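Local coordinates for acetyltransferase (Vibrio fischeri, PDB 3JVN), which transfers an acetyl group from acetyl-CoA to an acceptor that the structure does not show, as a member of the GNAT acetyltransferase family, at the interface of chains A and B. Coordinates in Å, arbitrary orientation; residue numbers count along the deposited sequence, not the author numbering. Chains: chain A/B, Acetyltransferase.

Contact 1: the interface of chains A and B. Residues chain A 76-79, 88, 124, 126; chain B 77-79, 88, 126.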
ATOM      1  N   CYS A  76       4.124  -8.702  -2.056  1.00 29.03           N
ATOM      2  CA  CYS A  76       3.260  -8.687  -0.885  1.00 31.65           C
ATOM      3  C   CYS A  76       1.826  -8.490  -1.322  1.00 33.01           C
ATOM      4  O   CYS A  76       1.551  -8.097  -2.457  1.00 32.82           O
ATOM      5  CB  CYS A  76       3.672  -7.608   0.117  1.00 33.05           C
ATOM      6  SG  CYS A  76       4.610  -6.234  -0.554  1.00 39.80           S
ATOM      7  N   GLU A  77       0.903  -8.788  -0.421  1.00 33.62           N
ATOM      8  CA  GLU A  77      -0.505  -8.677  -0.744  1.00 32.50           C
ATOM      9  C   GLU A  77      -1.301  -7.924   0.291  1.00 31.11           C
ATOM     10  O   GLU A  77      -1.248  -8.234   1.485  1.00 29.69           O
ATOM     11  CB  GLU A  77      -1.122 -10.067  -0.882  1.00 33.23           C
ATOM     12  CG  GLU A  77      -0.876 -10.788  -2.181  1.00 32.61           C
ATOM     13  CD  GLU A  77      -1.599 -12.118  -2.196  1.00 33.81           C
ATOM     14  OE1 GLU A  77      -2.031 -12.563  -3.284  1.00 32.81           O
ATOM     15  OE2 GLU A  77      -1.731 -12.706  -1.099  1.00 31.60           O
ATOM     16  N   LEU A  78      -2.043  -6.934  -0.186  1.00 28.92           N
ATOM     17  CA  LEU A  78      -2.914  -6.156   0.665  1.00 26.73           C
ATOM     18  C   LEU A  78      -4.167  -7.025   0.782  1.00 26.63           C
ATOM     19  O   LEU A  78      -4.940  -7.174  -0.167  1.00 25.19           O
ATOM     20  CB  LEU A  78      -3.242  -4.827   0.002  1.00 26.98           C
ATOM     21  CG  LEU A  78      -4.256  -3.957   0.738  1.00 26.57           C
ATOM     22  CD1 LEU A  78      -3.630  -3.425   2.017  1.00 28.05           C
ATOM     23  CD2 LEU A  78      -4.683  -2.809  -0.163  1.00 26.08           C
ATOM     24  N   ILE A  79      -4.333  -7.631   1.949  1.00 25.79           N
ATOM     25  CA  ILE A  79      -5.454  -8.514   2.226  1.00 23.74           C
ATOM     26  C   ILE A  79      -6.531  -7.820   3.047  1.00 24.67           C
ATOM     27  O   ILE A  79      -6.247  -7.122   4.036  1.00 27.76           O
ATOM     28  CB  ILE A  79      -4.959  -9.773   2.965  1.00 23.91           C
ATOM     29  CG1 ILE A  79      -4.132 -10.626   1.993  1.00 24.09           C
ATOM     30  CG2 ILE A  79      -6.123 -10.536   3.556  1.00 20.41           C
ATOM     31  CD1 ILE A  79      -3.504 -11.864   2.631  1.00 30.17           C
HETATM   32  N   MSE A  88       0.991  -6.285  -4.601  1.00 32.38           N
HETATM   33  CA  MSE A  88       1.899  -5.168  -4.397  1.00 32.45           C
HETATM   34  C   MSE A  88       3.269  -5.728  -4.094  1.00 29.97           C
HETATM   35  O   MSE A  88       3.445  -6.942  -3.976  1.00 30.70           O
HETATM   36  CB  MSE A  88       1.437  -4.299  -3.230  1.00 37.10           C
HETATM   37  CG  MSE A  88       0.003  -3.834  -3.319  1.00 42.61           C
HETATM   38 SE   MSE A  88      -0.372  -2.551  -1.932  1.00 53.76          SE
HETATM   39  CE  MSE A  88      -2.152  -2.040  -2.477  1.00 48.91           C
ATOM     40  N   GLU A 124       0.890  -1.438  -6.408  1.00 35.46           N
ATOM     41  CA  GLU A 124       1.631  -0.463  -5.608  1.00 34.92           C
ATOM     42  C   GLU A 124       3.047  -0.928  -5.258  1.00 34.84           C
ATOM     43  O   GLU A 124       3.282  -2.115  -5.048  1.00 33.97           O
ATOM     44  CB  GLU A 124       0.869  -0.150  -4.315  1.00 34.39           C
ATOM     45  CG  GLU A 124      -0.486   0.522  -4.523  1.00 35.82           C
ATOM     46  CD  GLU A 124      -0.414   1.707  -5.471  1.00 36.56           C
ATOM     47  OE1 GLU A 124       0.526   2.520  -5.318  1.00 37.55           O
ATOM     48  OE2 GLU A 124      -1.300   1.831  -6.355  1.00 34.80           O
ATOM     49  N   PHE A 126       6.403   0.043  -2.671  1.00 34.99           N
ATOM     50  CA  PHE A 126       6.962   0.774  -1.535  1.00 34.81           C
ATOM     51  C   PHE A 126       8.471   0.595  -1.493  1.00 35.14           C
ATOM     52  O   PHE A 126       8.952  -0.525  -1.349  1.00 36.03           O
ATOM     53  CB  PHE A 126       6.367   0.243  -0.232  1.00 33.37           C
ATOM     54  CG  PHE A 126       4.878   0.318  -0.173  1.00 32.14           C
ATOM     55  CD1 PHE A 126       4.242   1.531   0.049  1.00 32.14           C
ATOM     56  CD2 PHE A 126       4.106  -0.826  -0.368  1.00 31.54           C
ATOM     57  CE1 PHE A 126       2.859   1.602   0.075  1.00 33.36           C
ATOM     58  CE2 PHE A 126       2.724  -0.766  -0.343  1.00 29.51           C
ATOM     59  CZ  PHE A 126       2.095   0.449  -0.123  1.00 31.60           C
TER
ATOM     60  N   GLU B  77      -4.497  -5.368   5.403  1.00 33.62           N
ATOM     61  CA  GLU B  77      -3.146  -5.703   5.804  1.00 32.50           C
ATOM     62  C   GLU B  77      -2.270  -6.142   4.659  1.00 31.11           C
ATOM     63  O   GLU B  77      -2.629  -7.037   3.889  1.00 29.69           O
ATOM     64  CB  GLU B  77      -3.169  -6.834   6.829  1.00 33.23           C
ATOM     65  CG  GLU B  77      -3.501  -6.452   8.248  1.00 32.61           C
ATOM     66  CD  GLU B  77      -3.423  -7.661   9.156  1.00 33.81           C
ATOM     67  OE1 GLU B  77      -3.064  -7.505  10.345  1.00 32.81           O
ATOM     68  OE2 GLU B  77      -3.721  -8.769   8.656  1.00 31.60           O
ATOM     69  N   LEU B  78      -1.114  -5.499   4.561  1.00 28.92           N
ATOM     70  CA  LEU B  78      -0.133  -5.844   3.558  1.00 26.73           C
ATOM     71  C   LEU B  78       0.596  -7.043   4.168  1.00 26.63           C
ATOM     72  O   LEU B  78       1.364  -6.913   5.124  1.00 25.19           O
ATOM     73  CB  LEU B  78       0.828  -4.684   3.345  1.00 26.98           C
ATOM     74  CG  LEU B  78       1.993  -4.959   2.399  1.00 26.57           C
ATOM     75  CD1 LEU B  78       1.469  -5.086   0.977  1.00 28.05           C
ATOM     76  CD2 LEU B  78       3.000  -3.823   2.497  1.00 26.08           C
ATOM     77  N   ILE B  79       0.309  -8.219   3.628  1.00 25.79           N
ATOM     78  CA  ILE B  79       0.889  -9.465   4.100  1.00 23.74           C
ATOM     79  C   ILE B  79       2.023  -9.937   3.201  1.00 24.67           C
ATOM     80  O   ILE B  79       1.919  -9.925   1.963  1.00 27.76           O
ATOM     81  CB  ILE B  79      -0.201 -10.551   4.187  1.00 23.91           C
ATOM     82  CG1 ILE B  79      -1.156 -10.205   5.337  1.00 24.09           C
ATOM     83  CG2 ILE B  79       0.422 -11.920   4.346  1.00 20.41           C
ATOM     84  CD1 ILE B  79      -2.341 -11.160   5.470  1.00 30.17           C
HETATM   85  N   MSE B  88      -2.877  -1.145   7.216  1.00 32.38           N
HETATM   86  CA  MSE B  88      -3.240  -0.115   6.256  1.00 32.45           C
HETATM   87  C   MSE B  88      -4.747  -0.091   6.141  1.00 29.97           C
HETATM   88  O   MSE B  88      -5.440  -0.915   6.741  1.00 30.70           O
HETATM   89  CB  MSE B  88      -2.632  -0.410   4.887  1.00 37.10           C
HETATM   90  CG  MSE B  88      -1.143  -0.652   4.897  1.00 42.61           C
HETATM   91 SE   MSE B  88      -0.468  -0.758   3.096  1.00 53.76          SE
HETATM   92  CE  MSE B  88       1.419  -0.845   3.493  1.00 48.91           C
ATOM     93  N   PHE B 126      -5.289   4.347   1.126  1.00 34.99           N
ATOM     94  CA  PHE B 126      -5.644   4.413  -0.290  1.00 34.81           C
ATOM     95  C   PHE B 126      -7.073   4.910  -0.444  1.00 35.14           C
ATOM     96  O   PHE B 126      -8.002   4.265   0.033  1.00 36.03           O
ATOM     97  CB  PHE B 126      -5.537   3.024  -0.918  1.00 33.37           C
ATOM     98  CG  PHE B 126      -4.187   2.404  -0.784  1.00 32.14           C
ATOM     99  CD1 PHE B 126      -3.135   2.829  -1.583  1.00 32.14           C
ATOM    100  CD2 PHE B 126      -3.958   1.408   0.163  1.00 31.54           C
ATOM    101  CE1 PHE B 126      -1.876   2.272  -1.439  1.00 33.36           C
ATOM    102  CE2 PHE B 126      -2.704   0.844   0.316  1.00 29.51           C
ATOM    103  CZ  PHE B 126      -1.657   1.275  -0.484  1.00 31.60           C
TER
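Backbone pairing carries this two-fold interface: the ends of strand 67-79 from both copies of the GNAT fold run antiparallel, with A:Leu78 facing B:Leu78 across the axis. A:Glu77 N donates to B:Ile79 O at 2.8 Å, nearly straight and in the carbonyl plane. B:Ile79 N returns a bond of 2.6 Å to A:Glu77 O, but approaches from above the carbonyl plane, 34° out of it. The symmetry supplies the same pair with the chains exchanged, so backbone bonds in both directions join the strands into a sheet that runs through both subunits. Whether this dimer exists in solution the structure alone does not show.

Apolar side chains gather on one side of the paired strands. The side chain of B:Leu78, with CG anti to its backbone N (chi1 175°), lays CD1 against A:Cys76 CB at 3.5 Å, while its CD2 points at the rim of A:Phe126. The extended selenomethionine A:Met88 reaches tip to tip toward B:Phe126, its methyl CE 3.9 Å from CZ. The aliphatic CG of A:Glu124, whose chain bends at chi2 (-49°), touches the same ring at CE1. On the other side of the strands, the two Ile79 side chains cross obliquely.

The phenylalanines meet edge to edge without stacking: A:Phe126 CZ lies in the plane of the B:Phe126 ring, 3.9 Å from its CZ.

Contact 2: the interface of chains A and B. Residues chain A 44-45, 50, 53, 55-56, 74-76; chain B 80-83.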
ATOM      1  N   GLU A  44      16.817  -9.698  11.229  1.00 44.83           N
ATOM      2  CA  GLU A  44      15.823  -9.850  10.172  1.00 44.75           C
ATOM      3  C   GLU A  44      15.925 -11.265   9.585  1.00 44.27           C
ATOM      4  O   GLU A  44      16.509 -12.159  10.210  1.00 44.85           O
ATOM      5  CB  GLU A  44      16.063  -8.804   9.078  1.00 45.36           C
ATOM      6  CG  GLU A  44      14.821  -8.436   8.283  1.00 49.59           C
ATOM      7  CD  GLU A  44      13.628  -8.120   9.184  1.00 52.31           C
ATOM      8  OE1 GLU A  44      12.817  -9.043   9.435  1.00 54.23           O
ATOM      9  OE2 GLU A  44      13.513  -6.959   9.654  1.00 52.68           O
ATOM     10  N   LYS A  45      15.376 -11.462   8.385  1.00 43.43           N
ATOM     11  CA  LYS A  45      15.411 -12.762   7.696  1.00 40.85           C
ATOM     12  C   LYS A  45      16.650 -12.975   6.816  1.00 37.85           C
ATOM     13  O   LYS A  45      16.949 -12.166   5.931  1.00 37.91           O
ATOM     14  CB  LYS A  45      14.165 -12.941   6.816  1.00 41.85           C
ATOM     15  CG  LYS A  45      12.912 -13.443   7.529  1.00 42.51           C
ATOM     16  CD  LYS A  45      12.439 -12.508   8.631  1.00 41.78           C
ATOM     17  CE  LYS A  45      13.073 -12.877   9.961  1.00 43.26           C
ATOM     18  NZ  LYS A  45      12.597 -12.030  11.098  1.00 43.96           N
ATOM     19  N   TYR A  50      16.039 -15.675   2.316  1.00 34.81           N
ATOM     20  CA  TYR A  50      15.433 -14.618   1.517  1.00 34.78           C
ATOM     21  C   TYR A  50      15.517 -14.986   0.046  1.00 35.30           C
ATOM     22  O   TYR A  50      14.537 -14.915  -0.688  1.00 36.94           O
ATOM     23  CB  TYR A  50      16.176 -13.302   1.743  1.00 34.63           C
ATOM     24  CG  TYR A  50      15.446 -12.087   1.204  1.00 33.19           C
ATOM     25  CD1 TYR A  50      15.462 -11.777  -0.165  1.00 32.91           C
ATOM     26  CD2 TYR A  50      14.712 -11.263   2.062  1.00 29.49           C
ATOM     27  CE1 TYR A  50      14.759 -10.674  -0.663  1.00 31.63           C
ATOM     28  CE2 TYR A  50      14.008 -10.173   1.583  1.00 31.00           C
ATOM     29  CZ  TYR A  50      14.037  -9.879   0.221  1.00 32.72           C
ATOM     30  OH  TYR A  50      13.344  -8.782  -0.236  1.00 33.93           O
ATOM     31  N   ASP A  53      13.132 -17.806  -0.876  1.00 32.20           N
ATOM     32  CA  ASP A  53      11.703 -17.509  -0.771  1.00 31.78           C
ATOM     33  C   ASP A  53      11.113 -17.265  -2.163  1.00 31.52           C
ATOM     34  O   ASP A  53      11.610 -16.427  -2.919  1.00 31.51           O
ATOM     35  CB  ASP A  53      11.500 -16.295   0.141  1.00 32.26           C
ATOM     36  CG  ASP A  53      10.082 -16.190   0.668  1.00 32.51           C
ATOM     37  OD1 ASP A  53       9.203 -15.651  -0.039  1.00 35.92           O
ATOM     38  OD2 ASP A  53       9.841 -16.661   1.799  1.00 33.22           O
ATOM     39  N   GLU A  55       8.585 -15.692  -3.070  1.00 31.79           N
ATOM     40  CA  GLU A  55       8.019 -14.347  -3.212  1.00 30.49           C
ATOM     41  C   GLU A  55       9.112 -13.269  -3.165  1.00 31.27           C
ATOM     42  O   GLU A  55       8.804 -12.072  -3.246  1.00 31.85           O
ATOM     43  CB  GLU A  55       7.013 -14.064  -2.088  1.00 30.71           C
ATOM     44  CG  GLU A  55       5.810 -15.010  -1.996  1.00 29.32           C
ATOM     45  CD  GLU A  55       5.060 -15.186  -3.318  1.00 27.45           C
ATOM     46  OE1 GLU A  55       5.199 -14.333  -4.216  1.00 27.08           O
ATOM     47  OE2 GLU A  55       4.326 -16.185  -3.454  1.00 25.09           O
ATOM     48  N   CYS A  56      10.375 -13.686  -3.043  1.00 29.04           N
ATOM     49  CA  CYS A  56      11.497 -12.747  -2.963  1.00 28.20           C
ATOM     50  C   CYS A  56      12.332 -12.586  -4.228  1.00 28.04           C
ATOM     51  O   CYS A  56      12.387 -13.466  -5.081  1.00 28.27           O
ATOM     52  CB  CYS A  56      12.431 -13.139  -1.813  1.00 27.28           C
ATOM     53  SG  CYS A  56      11.745 -12.876  -0.164  1.00 27.69           S
ATOM     54  N   HIS A  74      10.552  -7.777  -2.391  1.00 25.12           N
ATOM     55  CA  HIS A  74       9.620  -8.895  -2.197  1.00 25.19           C
ATOM     56  C   HIS A  74       8.166  -8.580  -2.543  1.00 24.64           C
ATOM     57  O   HIS A  74       7.719  -7.456  -2.367  1.00 23.03           O
ATOM     58  CB  HIS A  74       9.683  -9.423  -0.749  1.00 26.01           C
ATOM     59  CG  HIS A  74       9.034  -8.533   0.275  1.00 25.63           C
ATOM     60  ND1 HIS A  74       9.617  -7.370   0.732  1.00 28.63           N
ATOM     61  CD2 HIS A  74       7.882  -8.672   0.974  1.00 26.20           C
ATOM     62  CE1 HIS A  74       8.855  -6.834   1.669  1.00 26.62           C
ATOM     63  NE2 HIS A  74       7.795  -7.603   1.837  1.00 24.89           N
ATOM     64  N   PHE A  75       7.444  -9.581  -3.047  1.00 23.80           N
ATOM     65  CA  PHE A  75       6.029  -9.414  -3.384  1.00 25.12           C
ATOM     66  C   PHE A  75       5.227  -9.440  -2.083  1.00 27.69           C
ATOM     67  O   PHE A  75       5.614 -10.100  -1.108  1.00 28.01           O
ATOM     68  CB  PHE A  75       5.526 -10.553  -4.297  1.00 23.07           C
ATOM     69  CG  PHE A  75       6.043 -10.483  -5.709  1.00 22.33           C
ATOM     70  CD1 PHE A  75       5.841  -9.335  -6.478  1.00 22.05           C
ATOM     71  CD2 PHE A  75       6.738 -11.562  -6.267  1.00 22.16           C
ATOM     72  CE1 PHE A  75       6.314  -9.248  -7.787  1.00 22.35           C
ATOM     73  CE2 PHE A  75       7.222 -11.500  -7.577  1.00 24.24           C
ATOM     74  CZ  PHE A  75       7.010 -10.328  -8.344  1.00 24.86           C
ATOM     75  N   CYS A  76       4.124  -8.702  -2.056  1.00 29.03           N
ATOM     76  CA  CYS A  76       3.260  -8.687  -0.885  1.00 31.65           C
ATOM     77  C   CYS A  76       1.826  -8.490  -1.322  1.00 33.01           C
ATOM     78  O   CYS A  76       1.551  -8.097  -2.457  1.00 32.82           O
ATOM     79  CB  CYS A  76       3.672  -7.608   0.117  1.00 33.05           C
ATOM     80  SG  CYS A  76       4.610  -6.234  -0.554  1.00 39.80           S
TER
ATOM     81  N   SER B  80       3.116 -10.348   3.830  1.00 21.59           N
ATOM     82  CA  SER B  80       4.258 -10.845   3.091  1.00 20.64           C
ATOM     83  C   SER B  80       4.723 -12.152   3.714  1.00 22.82           C
ATOM     84  O   SER B  80       4.145 -12.644   4.691  1.00 22.17           O
ATOM     85  CB  SER B  80       5.395  -9.834   3.114  1.00 19.86           C
ATOM     86  OG  SER B  80       5.815  -9.542   4.432  1.00 22.29           O
ATOM     87  N   THR B  81       5.759 -12.726   3.128  1.00 23.20           N
ATOM     88  CA  THR B  81       6.306 -13.970   3.627  1.00 25.69           C
ATOM     89  C   THR B  81       7.626 -13.705   4.349  1.00 27.86           C
ATOM     90  O   THR B  81       8.299 -14.640   4.788  1.00 28.39           O
ATOM     91  CB  THR B  81       6.563 -14.942   2.475  1.00 24.55           C
ATOM     92  OG1 THR B  81       7.485 -14.347   1.556  1.00 27.52           O
ATOM     93  CG2 THR B  81       5.277 -15.259   1.751  1.00 20.65           C
ATOM     94  N   VAL B  82       7.988 -12.433   4.483  1.00 28.70           N
ATOM     95  CA  VAL B  82       9.243 -12.077   5.130  1.00 30.29           C
ATOM     96  C   VAL B  82       9.136 -10.904   6.084  1.00 30.92           C
ATOM     97  O   VAL B  82      10.147 -10.418   6.582  1.00 32.15           O
ATOM     98  CB  VAL B  82      10.314 -11.725   4.093  1.00 30.37           C
ATOM     99  CG1 VAL B  82      10.497 -12.885   3.130  1.00 29.74           C
ATOM    100  CG2 VAL B  82       9.915 -10.463   3.345  1.00 30.43           C
ATOM    101  N   SER B  83       7.921 -10.435   6.328  1.00 32.24           N
ATOM    102  CA  SER B  83       7.730  -9.312   7.233  1.00 32.78           C
ATOM    103  C   SER B  83       6.391  -9.413   7.915  1.00 34.49           C
ATOM    104  O   SER B  83       5.440  -9.982   7.374  1.00 37.00           O
ATOM    105  CB  SER B  83       7.787  -7.983   6.475  1.00 31.97           C
ATOM    106  OG  SER B  83       9.070  -7.747   5.921  1.00 35.37           O
TER
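One face of the A:His74 imidazole receives a methyl group of B:Val82: CG2 sits 3.7 Å from the ring centroid, shifted toward the rim, in a CH-pi contact. Here a loop of one GNAT-family subunit, B:Ser80 to B:Ser83, follows strand 67-79 and lies against strand 67-79, the start of strand 56-62 and the loop before it in the other. The His74 and Val82 side chains slide past each other in opposite directions. Beside the ring, B:Ser80 CB touches CD2 of A:His74 at 3.5 Å and is equally near NE2. The A:Tyr50 ring of helix 47-52 carries A:Cys56 SG over the centre of one face, 3.6 Å above its plane, an intrachain contact that backs the site.

B:Val82 is the wedge, with 104 Å² hidden by chain A. Its CG1 is anti to the carbonyl carbon (chi1 -56°) and meets A:Cys56 SG at 3.5 Å, so its two methyls divide between sulfur and imidazole. The histidine takes the crowded first torsion, chi1 74°, which sets the imidazole beside B:Ser80 with one face toward B:Val82 CG2.

Polar anchoring comes from A:Asp53. B:Thr81 OG1, the threonine hydroxyl, donates to the carboxylate OD1 of A:Asp53 at 2.7 Å, arriving from above the carboxylate plane. A:Asp53 OD1 also accepts a bond from the backbone N-H of A:Glu55, N to OD1 3.1 Å, which should steady the carboxylate and may help balance its charge. The methyl CG2 of B:Thr81 turns instead to the aliphatic CG of A:Glu55, 3.8 Å away, where the side chains cross at about a right angle. At the periphery, A:Lys45 brings CD within 3.7 Å of the B:Val82 carbonyl O.

Contact 1 and contact 2 are adjoining patches of one two-fold interface, the centres of their C-alpha atoms about 13 Å apart, and A:Cys76 belongs to both. Strand 67-79 of chain A runs through the two sites, while chain B continues from its paired strand end in contact 1 directly into the loop that docks in contact 2. Strand pairing at the axis probably helps to set the path of the loop, and symmetry places a second copy of contact 2 on chain B. Loops docked reciprocally in this way would suit a stable dimer.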